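Side-chain contacts in L-threonine-O-3-phosphate decarboxylase (Porphyromonas gingivalis, PDB 3FKD), which probably uses pyridoxal 5'-phosphate to decarboxylate L-threonine O-3-phosphate: residues F99-Y102 / E103-C106; Q57-A60 / K61-V65. All blocks are in the same frame, centred on the assembly; numbering follows the deposited sequence.

Interaction 1. Residues F99-Y102 / E103-C106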
# COMPACT_ATOMS: atom_id res chain seq x y z
N PHE A 99 1.15 4.24 -19.50
CA PHE A 99 0.46 4.04 -18.22
C PHE A 99 0.13 5.40 -17.56
O PHE A 99 1.01 6.19 -17.29
CB PHE A 99 1.36 3.17 -17.31
CG PHE A 99 0.69 2.66 -16.08
CD1 PHE A 99 -0.54 2.01 -16.15
CD2 PHE A 99 1.29 2.78 -14.86
CE1 PHE A 99 -1.15 1.52 -15.01
CE2 PHE A 99 0.68 2.30 -13.71
CZ PHE A 99 -0.53 1.69 -13.79
N ALA A 100 -1.15 5.65 -17.28
CA ALA A 100 -1.62 6.99 -16.89
C ALA A 100 -1.02 7.43 -15.57
O ALA A 100 -1.06 8.62 -15.16
CB ALA A 100 -3.16 7.01 -16.82
N GLU A 101 -0.45 6.44 -14.89
CA GLU A 101 0.10 6.66 -13.57
C GLU A 101 1.42 7.42 -13.53
O GLU A 101 1.74 8.00 -12.50
CB GLU A 101 0.16 5.32 -12.83
CG GLU A 101 -1.23 4.65 -12.72
CD GLU A 101 -2.21 5.47 -11.90
OE1 GLU A 101 -1.76 6.20 -10.98
OE2 GLU A 101 -3.42 5.38 -12.18
N TYR A 102 2.20 7.42 -14.61
CA TYR A 102 3.37 8.31 -14.63
C TYR A 102 2.86 9.74 -14.57
O TYR A 102 3.34 10.55 -13.76
CB TYR A 102 4.28 8.12 -15.84
CG TYR A 102 4.50 6.70 -16.27
CD1 TYR A 102 4.59 5.65 -15.33
CD2 TYR A 102 4.65 6.39 -17.64
CE1 TYR A 102 4.80 4.33 -15.75
CE2 TYR A 102 4.85 5.09 -18.06
CZ TYR A 102 4.92 4.04 -17.12
OH TYR A 102 5.12 2.75 -17.55
N GLU A 103 1.86 10.03 -15.39
CA GLU A 103 1.29 11.36 -15.42
C GLU A 103 0.70 11.76 -14.06
O GLU A 103 1.04 12.81 -13.53
CB GLU A 103 0.23 11.48 -16.50
CG GLU A 103 0.09 12.89 -17.04
CD GLU A 103 -1.19 13.11 -17.87
OE1 GLU A 103 -1.45 12.34 -18.82
OE2 GLU A 103 -1.94 14.07 -17.55
N ASP A 104 -0.17 10.91 -13.52
CA ASP A 104 -0.88 11.22 -12.30
C ASP A 104 0.10 11.50 -11.19
O ASP A 104 -0.09 12.43 -10.43
CB ASP A 104 -1.82 10.10 -11.88
CG ASP A 104 -2.90 9.82 -12.91
OD1 ASP A 104 -3.28 10.77 -13.65
OD2 ASP A 104 -3.36 8.65 -12.98
N ALA A 105 1.17 10.71 -11.14
CA ALA A 105 2.22 10.94 -10.14
C ALA A 105 2.85 12.31 -10.26
O ALA A 105 2.96 13.06 -9.28
CB ALA A 105 3.30 9.86 -10.19
N CYS A 106 3.31 12.61 -11.47
CA CYS A 106 3.99 13.84 -11.79
C CYS A 106 3.09 15.05 -11.50
O CYS A 106 3.57 16.11 -11.12
CB CYS A 106 4.39 13.84 -13.26
SG CYS A 106 5.98 13.03 -13.62
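Three residues apart, the carboxylates of Glu101 and Asp104 meet with their planes 71° apart, Glu101 OE2 lying 3.4 Å from Asp104 OD2. The rings of Phe99 and Tyr102 stand at the two ends of the first turn, Phe99 just ahead of the helix. Phe99 O stands 3.6 Å above one face of the Tyr102 ring, offset toward its rim; the Phe99 ring has Glu101 N over one face, and Tyr102 CE1 at its edge, in plane. This is the opening of helix 100-108, the crossover of the beta-alpha-beta unit between strands 91-96 and 112-117.

Both carboxylates are acceptors, so their closeness is a like-charge approach that would be expected to cost energy. Glu101 OE1 gains a hydrogen bond from elsewhere, with the hydroxyl of Tyr81, and Asp104 OD1 has a long, weak ion pair with Arg107. The bend at chi2 of Glu101 (-64°) turns its carboxylate toward Asp104. At the far end of the Tyr102 ring, OH is hydrogen-bonded to Asp166, while Phe80 packs against the ring edge-to-face.

The backbone carries the regular i to i+4 bonds, Asp104 N to Ala100 O at 3.0 Å and Ala105 N to Glu101 O at 3.1 Å. Cys106 N likewise reaches Tyr102 O at 3.1 Å, and the thiol lies beyond the same oxygen, with Cys106 SG 3.6 Å from Tyr102 O.

Interaction 2. Residues Q57-A60 / K61-V65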
# COMPACT_ATOMS: atom_id res chain seq x y z
N GLN A 57 17.15 -7.62 0.76
CA GLN A 57 18.42 -8.32 0.71
C GLN A 57 18.46 -9.39 -0.40
O GLN A 57 19.37 -9.38 -1.22
CB GLN A 57 18.74 -8.89 2.10
CG GLN A 57 19.91 -9.84 2.20
CD GLN A 57 21.24 -9.17 1.90
OE1 GLN A 57 21.66 -9.05 0.74
NE2 GLN A 57 21.93 -8.76 2.97
N MSE A 58 17.48 -10.28 -0.46
CA MSE A 58 17.48 -11.32 -1.50
C MSE A 58 17.30 -10.79 -2.95
O MSE A 58 17.68 -11.46 -3.91
CB MSE A 58 16.42 -12.37 -1.25
CG MSE A 58 16.35 -12.93 0.17
SE MSE A 58 14.66 -13.91 0.20
CE MSE A 58 14.23 -13.91 2.07
N LEU A 59 16.67 -9.63 -3.10
CA LEU A 59 16.54 -9.04 -4.42
C LEU A 59 17.91 -8.52 -4.84
O LEU A 59 18.38 -8.79 -5.93
CB LEU A 59 15.52 -7.90 -4.40
CG LEU A 59 14.03 -8.29 -4.35
CD1 LEU A 59 13.12 -7.09 -4.12
CD2 LEU A 59 13.64 -9.06 -5.62
N ALA A 60 18.56 -7.78 -3.96
CA ALA A 60 19.86 -7.22 -4.26
C ALA A 60 20.79 -8.30 -4.81
O ALA A 60 21.41 -8.13 -5.86
CB ALA A 60 20.46 -6.60 -3.02
N LYS A 61 20.85 -9.43 -4.11
CA LYS A 61 21.77 -10.50 -4.46
C LYS A 61 21.42 -11.12 -5.79
O LYS A 61 22.29 -11.41 -6.62
CB LYS A 61 21.75 -11.58 -3.38
CG LYS A 61 22.90 -12.56 -3.47
CD LYS A 61 22.91 -13.51 -2.26
CE LYS A 61 23.53 -14.86 -2.62
NZ LYS A 61 22.94 -15.98 -1.83
N ARG A 62 20.13 -11.35 -5.99
CA ARG A 62 19.65 -11.95 -7.21
C ARG A 62 19.94 -11.03 -8.40
O ARG A 62 20.24 -11.49 -9.49
CB ARG A 62 18.14 -12.21 -7.08
CG ARG A 62 17.50 -12.78 -8.34
CD ARG A 62 17.64 -14.31 -8.37
NE ARG A 62 17.18 -14.87 -9.64
CZ ARG A 62 17.95 -15.58 -10.47
NH1 ARG A 62 19.22 -15.84 -10.16
NH2 ARG A 62 17.43 -16.04 -11.61
N ASN A 63 19.83 -9.72 -8.18
CA ASN A 63 19.99 -8.73 -9.23
C ASN A 63 21.40 -8.16 -9.34
O ASN A 63 21.61 -7.18 -10.07
CB ASN A 63 18.96 -7.62 -9.03
CG ASN A 63 17.53 -8.10 -9.27
OD1 ASN A 63 16.59 -7.70 -8.57
ND2 ASN A 63 17.35 -8.97 -10.27
N SER A 64 22.36 -8.78 -8.64
CA SER A 64 23.75 -8.32 -8.62
C SER A 64 23.91 -6.86 -8.18
O SER A 64 24.79 -6.17 -8.69
CB SER A 64 24.37 -8.45 -10.01
OG SER A 64 24.93 -9.72 -10.22
N VAL A 65 23.09 -6.41 -7.24
CA VAL A 65 23.08 -5.01 -6.86
C VAL A 65 23.27 -4.92 -5.37
O VAL A 65 23.12 -5.91 -4.67
CB VAL A 65 21.76 -4.32 -7.29
CG1 VAL A 65 21.62 -2.98 -6.64
CG2 VAL A 65 21.73 -4.14 -8.79
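A chi1 of -68° sets CG of Asn63 beside its own backbone N and so turns the carboxamide back over the preceding turn, where Asn63 CG lies 3.5 Å from Leu59 O. Ser64 supplies the other decisive torsion: its positive phi of 56° puts it in the left-handed region and turns the chain out of the helix. Together these residues end helix 53-62 in a Schellman motif, with Ser64 as the C-prime residue.

The evidence is the pair of bonds that defines the motif. Val65 N donates to Ala60 O at 2.8 Å with an almost straight N-H...O angle of 176°, whereas Ser64 N to Lys61 O is long and weak at 3.3 Å. Just before this, Asn63 N reaches Leu59 O at 2.8 Å, with the donor nearly in line with the C=O bond, and makes a second, weak bond to Ala60 O. The reversal also brings Val65 back beside Ala60, whose CB comes within 3.2 Å of Val65 O.

Leu59 faces into the protein, onto Leu240 of helix 230-241 and onto Ile70, Val72 and Tyr208 of the sheet; Val65 joins it on Ile70. Arg62 lays its CB 3.3 Å from Met58 O, and its side chain also touches Leu240.

Ala60 O thus takes one strong and one weak bond; Leu59 O and Ala60 O, and weakly Lys61 O, find donors in the chain that follows. The ammonium of Lys184, hydrogen-bonded to Ser64 O, adds a positive charge that would be expected to suit the negative pole of the helix dipole.

In the fold
Interactions 1 and 2 mark opposite kinds of helix end: interaction 1 begins helix 100-108, and interaction 2 finishes helix 53-62. They do not touch; their centres are 28 Å apart and their nearest atoms about 18 Å. Interaction 2 packs by strands 70-73 and 207-210, at one margin of the seven-stranded sheet, while interaction 1 sits by strands 91-96 and 132-136, toward the other. Interaction 1 is also near the subunit interface, where Phe99 packs on Trp226 and Glu101 on Pro225 of the second subunit. The Asp166 that meets Tyr102 belongs to strand 162-166, consistent with a place beside the cofactor pocket of this fold.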